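Local coordinates for protein phosphoglycolate phosphatase (Thermoplasma acidophilum, PDB 1KYT) that catalyses the magnesium-dependent dephosphorylation of 2-phosphoglycolate to glycolate and phosphate and, less efficiently, releases phosphate from inorganic pyrophosphate, at residues E87-F92 / W145-R150; E171-G176 / R190-A195. The protein carries 1 engineered substitution. All blocks are in the same frame, centred on the assembly; numbering follows the deposited sequence.

Contact 1: residues E87-F92 / W145-R150; sequences EGTNKF and WHLMNR
In the small alpha/beta domain beside the Rossmann-like core, consistent with the C2-type cap of this branch of the HAD phosphatases, Thr89 and Phe92 of the helix beginning at Glu87 close over Leu147, on the central strand of a three-stranded antiparallel sheet. The segment axes come within 8.5 Å and run at 135° to each other, so the helix lies slantwise over the sheet. Leu147 carries most of the strand's side of the contact. Its chi1 of 176° carries CG toward the helix, and chi2 near 65° then sets CD2 between the two helix residues, 3.6 Å from Thr89 CB and 3.5 Å from Phe92 CD2. The same methyl lies 3.4 Å from the carbonyl oxygen Thr89 O. Leucine suits the place because one methyl of its branched apolar end can touch both this oxygen and the Phe92 ring. The threonine and leucine side chains slide past each other in opposite directions, which carries Thr89 CG2 down to the strand, 3.5 Å from Leu147 O. Phe92 instead crosses the leucine at about a right angle, its ring atom CD2 meeting Leu147 CD2 obliquely. Threonine serves two surroundings here: its methyl joins the apolar contact, while OG1 hydrogen-bonds Asn86 O and Thr115 OG1, so the buried hydroxyl is satisfied. The direct contact is apolar, while Thr115, bonded to Thr89 and through its backbone to Leu147, ties helix and strand indirectly. Asn149 only brushes Thr89, and its ND2 makes a weak hydrogen bond to Ser85 O just before the helix. Strands 115-117 and 136-141 flank Leu147 in the sheet, with Ile138 touching its side chain, while Glu130 and Ala131 of helix 124-133 pack against Phe92.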
loop_
_atom_site.group_PDB
_atom_site.type_symbol
_atom_site.label_atom_id
_atom_site.label_comp_id
_atom_site.label_asym_id
_atom_site.label_seq_id
_atom_site.Cartn_x
_atom_site.Cartn_y
_atom_site.Cartn_z
ATOM N N GLU A 87 3.504 -21.268 7.042
ATOM C CA GLU A 87 2.729 -22.504 7.136
ATOM C C GLU A 87 1.708 -22.636 6.010
ATOM O O GLU A 87 1.543 -23.707 5.433
ATOM C CB GLU A 87 2.019 -22.576 8.497
ATOM C CG GLU A 87 2.961 -22.703 9.687
ATOM C CD GLU A 87 3.901 -23.886 9.554
ATOM O OE1 GLU A 87 3.414 -24.997 9.259
ATOM O OE2 GLU A 87 5.123 -23.711 9.746
ATOM N N GLY A 88 1.037 -21.532 5.694
ATOM C CA GLY A 88 0.030 -21.551 4.638
ATOM C C GLY A 88 0.614 -21.501 3.239
ATOM O O GLY A 88 0.222 -22.254 2.351
ATOM N N THR A 89 1.558 -20.595 3.012
ATOM C CA THR A 89 2.150 -20.536 1.696
ATOM C C THR A 89 2.841 -21.872 1.374
ATOM O O THR A 89 2.740 -22.358 0.261
ATOM C CB THR A 89 3.143 -19.379 1.586
ATOM O OG1 THR A 89 4.091 -19.452 2.664
ATOM C CG2 THR A 89 2.404 -18.054 1.627
ATOM N N ASN A 90 3.508 -22.480 2.358
ATOM C CA ASN A 90 4.172 -23.755 2.108
ATOM C C ASN A 90 3.175 -24.835 1.711
ATOM O O ASN A 90 3.458 -25.656 0.841
ATOM C CB ASN A 90 4.995 -24.221 3.331
ATOM C CG ASN A 90 6.389 -23.585 3.388
ATOM O OD1 ASN A 90 6.868 -23.011 2.416
ATOM N ND2 ASN A 90 7.045 -23.701 4.537
ATOM N N LYS A 91 2.002 -24.817 2.331
ATOM C CA LYS A 91 0.958 -25.796 2.040
ATOM C C LYS A 91 0.387 -25.586 0.638
ATOM O O LYS A 91 0.034 -26.542 -0.057
ATOM C CB LYS A 91 -0.176 -25.692 3.062
ATOM C CG LYS A 91 -1.406 -26.518 2.688
ATOM C CD LYS A 91 -2.541 -26.341 3.684
ATOM C CE LYS A 91 -3.776 -27.130 3.258
ATOM N NZ LYS A 91 -3.476 -28.577 3.065
ATOM N N PHE A 92 0.282 -24.326 0.236
ATOM C CA PHE A 92 -0.236 -23.995 -1.083
ATOM C C PHE A 92 0.724 -24.558 -2.121
ATOM O O PHE A 92 0.305 -25.119 -3.127
ATOM C CB PHE A 92 -0.344 -22.477 -1.240
ATOM C CG PHE A 92 -0.921 -22.036 -2.563
ATOM C CD1 PHE A 92 -2.296 -21.990 -2.761
ATOM C CD2 PHE A 92 -0.084 -21.654 -3.606
ATOM C CE1 PHE A 92 -2.829 -21.562 -3.983
ATOM C CE2 PHE A 92 -0.607 -21.224 -4.833
ATOM C CZ PHE A 92 -1.980 -21.178 -5.019
ATOM N N TRP A 145 10.188 -16.440 -8.060
ATOM C CA TRP A 145 8.846 -15.976 -7.812
ATOM C C TRP A 145 8.707 -16.105 -6.305
ATOM O O TRP A 145 9.418 -16.891 -5.680
ATOM C CB TRP A 145 7.812 -16.895 -8.458
ATOM C CG TRP A 145 7.693 -16.734 -9.908
ATOM C CD1 TRP A 145 8.439 -17.343 -10.880
ATOM C CD2 TRP A 145 6.769 -15.884 -10.580
ATOM N NE1 TRP A 145 8.027 -16.922 -12.119
ATOM C CE2 TRP A 145 7.005 -16.024 -11.964
ATOM C CE3 TRP A 145 5.762 -15.014 -10.147
ATOM C CZ2 TRP A 145 6.266 -15.323 -12.923
ATOM C CZ3 TRP A 145 5.028 -14.318 -11.104
ATOM C CH2 TRP A 145 5.288 -14.478 -12.474
ATOM N N HIS A 146 7.791 -15.339 -5.738
ATOM C CA HIS A 146 7.530 -15.362 -4.313
ATOM C C HIS A 146 6.024 -15.404 -4.070
ATOM O O HIS A 146 5.279 -14.628 -4.675
ATOM C CB HIS A 146 8.087 -14.112 -3.658
ATOM C CG HIS A 146 9.550 -13.924 -3.858
ATOM N ND1 HIS A 146 10.077 -13.424 -5.028
ATOM C CD2 HIS A 146 10.598 -14.126 -3.024
ATOM C CE1 HIS A 146 11.387 -13.317 -4.902
ATOM N NE2 HIS A 146 11.727 -13.735 -3.697
ATOM N N LEU A 147 5.603 -16.342 -3.213
ATOM C CA LEU A 147 4.223 -16.546 -2.803
ATOM C C LEU A 147 4.152 -15.911 -1.436
ATOM O O LEU A 147 4.739 -16.399 -0.454
ATOM C CB LEU A 147 3.895 -18.029 -2.695
ATOM C CG LEU A 147 2.483 -18.351 -2.170
ATOM C CD1 LEU A 147 1.435 -17.853 -3.160
ATOM C CD2 LEU A 147 2.344 -19.842 -1.944
HETATM N N MSE A 148 3.418 -14.820 -1.357
HETATM C CA MSE A 148 3.374 -14.074 -0.126
HETATM C C MSE A 148 2.001 -13.811 0.438
HETATM O O MSE A 148 0.985 -13.967 -0.245
HETATM C CB MSE A 148 4.085 -12.751 -0.374
HETATM C CG MSE A 148 5.329 -12.899 -1.238
HETATM SE SE MSE A 148 6.869 -12.689 -0.175
HETATM C CE MSE A 148 7.958 -14.139 -0.753
ATOM N N ASN A 149 1.981 -13.429 1.708
ATOM C CA ASN A 149 0.738 -13.086 2.375
ATOM C C ASN A 149 0.416 -11.667 1.924
ATOM O O ASN A 149 1.322 -10.845 1.767
ATOM C CB ASN A 149 0.922 -13.132 3.886
ATOM C CG ASN A 149 1.006 -14.544 4.408
ATOM O OD1 ASN A 149 0.019 -15.260 4.400
ATOM N ND2 ASN A 149 2.194 -14.958 4.844
ATOM N N ARG A 150 -0.863 -11.391 1.684
ATOM C CA ARG A 150 -1.297 -10.068 1.265
ATOM C C ARG A 150 -0.819 -9.024 2.281
ATOM O O ARG A 150 -0.986 -9.203 3.486
ATOM C CB ARG A 150 -2.826 -10.036 1.149
ATOM C CG ARG A 150 -3.425 -8.664 0.883
ATOM C CD ARG A 150 -3.114 -8.119 -0.515
ATOM N NE ARG A 150 -3.804 -8.865 -1.569
ATOM C CZ ARG A 150 -3.985 -8.424 -2.806
ATOM N NH1 ARG A 150 -3.530 -7.230 -3.176
ATOM N NH2 ARG A 150 -4.630 -9.181 -3.685
#

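Contact 2: residues E171-G176 / R190-A195; sequences EILVIG and RKACPA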
loop_
_atom_site.group_PDB
_atom_site.type_symbol
_atom_site.label_atom_id
_atom_site.label_comp_id
_atom_site.label_asym_id
_atom_site.label_seq_id
_atom_site.Cartn_x
_atom_site.Cartn_y
_atom_site.Cartn_z
ATOM N N GLU A 171 11.692 12.135 5.556
ATOM C CA GLU A 171 13.063 11.977 6.024
ATOM C C GLU A 171 13.561 10.636 5.493
ATOM O O GLU A 171 14.698 10.239 5.731
ATOM C CB GLU A 171 13.117 11.979 7.553
ATOM C CG GLU A 171 12.727 13.308 8.172
ATOM C CD GLU A 171 12.773 13.280 9.680
ATOM O OE1 GLU A 171 11.996 12.523 10.297
ATOM O OE2 GLU A 171 13.597 14.019 10.252
ATOM N N ILE A 172 12.689 9.945 4.767
ATOM C CA ILE A 172 13.009 8.635 4.218
ATOM C C ILE A 172 13.106 8.689 2.708
ATOM O O ILE A 172 12.260 9.290 2.041
ATOM C CB ILE A 172 11.932 7.583 4.577
ATOM C CG1 ILE A 172 11.935 7.314 6.083
ATOM C CG2 ILE A 172 12.167 6.275 3.772
ATOM C CD1 ILE A 172 10.769 6.464 6.520
ATOM N N LEU A 173 14.166 8.079 2.187
ATOM C CA LEU A 173 14.387 7.993 0.752
ATOM C C LEU A 173 14.270 6.516 0.365
ATOM O O LEU A 173 14.830 5.647 1.040
ATOM C CB LEU A 173 15.789 8.504 0.403
ATOM C CG LEU A 173 16.329 8.161 -0.988
ATOM C CD1 LEU A 173 15.404 8.739 -2.061
ATOM C CD2 LEU A 173 17.749 8.702 -1.132
ATOM N N VAL A 174 13.526 6.220 -0.697
ATOM C CA VAL A 174 13.422 4.835 -1.151
ATOM C C VAL A 174 13.997 4.725 -2.553
ATOM O O VAL A 174 13.774 5.605 -3.391
ATOM C CB VAL A 174 11.958 4.321 -1.183
ATOM C CG1 VAL A 174 11.383 4.300 0.224
ATOM C CG2 VAL A 174 11.132 5.167 -2.108
ATOM N N ILE A 175 14.763 3.667 -2.789
ATOM C CA ILE A 175 15.360 3.408 -4.091
ATOM C C ILE A 175 14.862 2.045 -4.591
ATOM O O ILE A 175 15.025 1.015 -3.931
ATOM C CB ILE A 175 16.907 3.445 -4.010
ATOM C CG1 ILE A 175 17.350 4.824 -3.503
ATOM C CG2 ILE A 175 17.528 3.172 -5.374
ATOM C CD1 ILE A 175 18.831 4.941 -3.179
ATOM N N GLY A 176 14.228 2.070 -5.763
ATOM C CA GLY A 176 13.685 0.875 -6.363
ATOM C C GLY A 176 13.785 0.917 -7.876
ATOM O O GLY A 176 14.413 1.814 -8.457
ATOM N N ARG A 190 10.545 10.084 0.071
ATOM C CA ARG A 190 11.317 10.674 -1.015
ATOM C C ARG A 190 11.656 9.474 -1.904
ATOM O O ARG A 190 11.862 8.366 -1.405
ATOM C CB ARG A 190 12.598 11.327 -0.503
ATOM C CG ARG A 190 13.172 12.355 -1.465
ATOM C CD ARG A 190 12.306 13.613 -1.499
ATOM N NE ARG A 190 12.295 14.301 -0.208
ATOM C CZ ARG A 190 13.318 14.999 0.275
ATOM N NH1 ARG A 190 14.433 15.110 -0.425
ATOM N NH2 ARG A 190 13.238 15.568 1.470
ATOM N N LYS A 191 11.727 9.702 -3.212
ATOM C CA LYS A 191 11.963 8.624 -4.168
ATOM C C LYS A 191 13.029 8.889 -5.214
ATOM O O LYS A 191 13.132 10.001 -5.742
ATOM C CB LYS A 191 10.654 8.328 -4.898
ATOM C CG LYS A 191 9.497 7.950 -4.003
ATOM C CD LYS A 191 8.202 7.976 -4.792
ATOM C CE LYS A 191 7.245 8.990 -4.241
ATOM N NZ LYS A 191 6.709 8.531 -2.941
ATOM N N ALA A 192 13.790 7.850 -5.542
ATOM C CA ALA A 192 14.823 7.939 -6.564
ATOM C C ALA A 192 14.879 6.592 -7.258
ATOM O O ALA A 192 14.593 5.559 -6.643
ATOM C CB ALA A 192 16.170 8.276 -5.950
ATOM N N CYS A 193 15.225 6.605 -8.539
ATOM C CA CYS A 193 15.306 5.375 -9.319
ATOM C C CYS A 193 16.405 5.434 -10.381
ATOM O O CYS A 193 16.945 6.498 -10.666
ATOM C CB CYS A 193 13.959 5.107 -9.989
ATOM S SG CYS A 193 13.489 6.351 -11.193
ATOM N N PRO A 194 16.768 4.278 -10.961
ATOM C CA PRO A 194 17.810 4.209 -11.996
ATOM C C PRO A 194 17.278 4.535 -13.396
ATOM O O PRO A 194 16.061 4.649 -13.603
ATOM C CB PRO A 194 18.319 2.778 -11.877
ATOM C CG PRO A 194 17.048 2.009 -11.519
ATOM C CD PRO A 194 16.412 2.931 -10.471
ATOM N N ALA A 195 18.188 4.658 -14.354
ATOM C CA ALA A 195 17.817 5.000 -15.722
ATOM C C ALA A 195 16.989 3.934 -16.403
ATOM O O ALA A 195 16.251 4.235 -17.340
ATOM C CB ALA A 195 19.069 5.292 -16.552
#
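Leu173, Val174 and Ile175 pair in parallel register with Arg190, Lys191 and Ala192, in a beta-alpha-beta unit whose strands 172-175 and 190-193 are joined through helix 182-185. The tight part is the backbone ladder: Arg190 N donates to Ile172 O at 2.7 Å, Val174 N to Arg190 O at 2.8 Å, and Ala192 N to Val174 O at 3.1 Å. On the face of Leu173 and Ala192, Leu173 CD1 comes to 4.0 Å from Ala192 CB; the small alanine leaves room for Leu173 and Ile175 beneath Ile220 of helix 215-223. On the other face Val174 and Lys191 lie side by side and point the same way, with Val174 CG2 3.7 Å from Lys191 CG. The lysine thus lends its aliphatic part to the packing while NZ bends away to Phe185 O and Val189 O. Arg190 is the partly exposed residue, yet it is firmly held: its CB rests 3.3 Å from Ile172 O, and bends at chi2 (72°) and chi3 (64°) lead the guanidinium away to a salt bridge with Asp170 and a hydrogen bond to His3 O. The looser end is at Gly176, Cys193 and Pro194, where no hydrogen bond crosses. Gly176 has no side chain to pack there, and Pro194, lacking an N-H, cannot donate a further rung; its CD sits 3.0 Å from Gly176 O. This chemistry, main-chain bonds and aliphatic groups with the charged ends of Arg190 and Lys191 turned to partners outside the pair, is consistent with a firm pairing that leads from Gly176 directly into the magnesium ligand Asp177.

Both contacts are buried, yet they lie on opposite sides of the chain's centre, about 28 Å apart between centres, and share no helix or strand. Contact 1 sets a helix on a small antiparallel sheet; its direct contacts are apolar and bury 211 Å². Contact 2 joins two adjacent parallel strands of the large mixed sheet, buries 379 Å² and adds main-chain hydrogen bonds to its aliphatic packing. The centre of contact 2 is also nearer the centre of the chain, about 12 Å from it, whereas the centre of contact 1 is about 17 Å from the centre of the chain. Polar side-chain ends in both find partners beyond the paired segments: a threonine hydroxyl in contact 1, charged groups in contact 2.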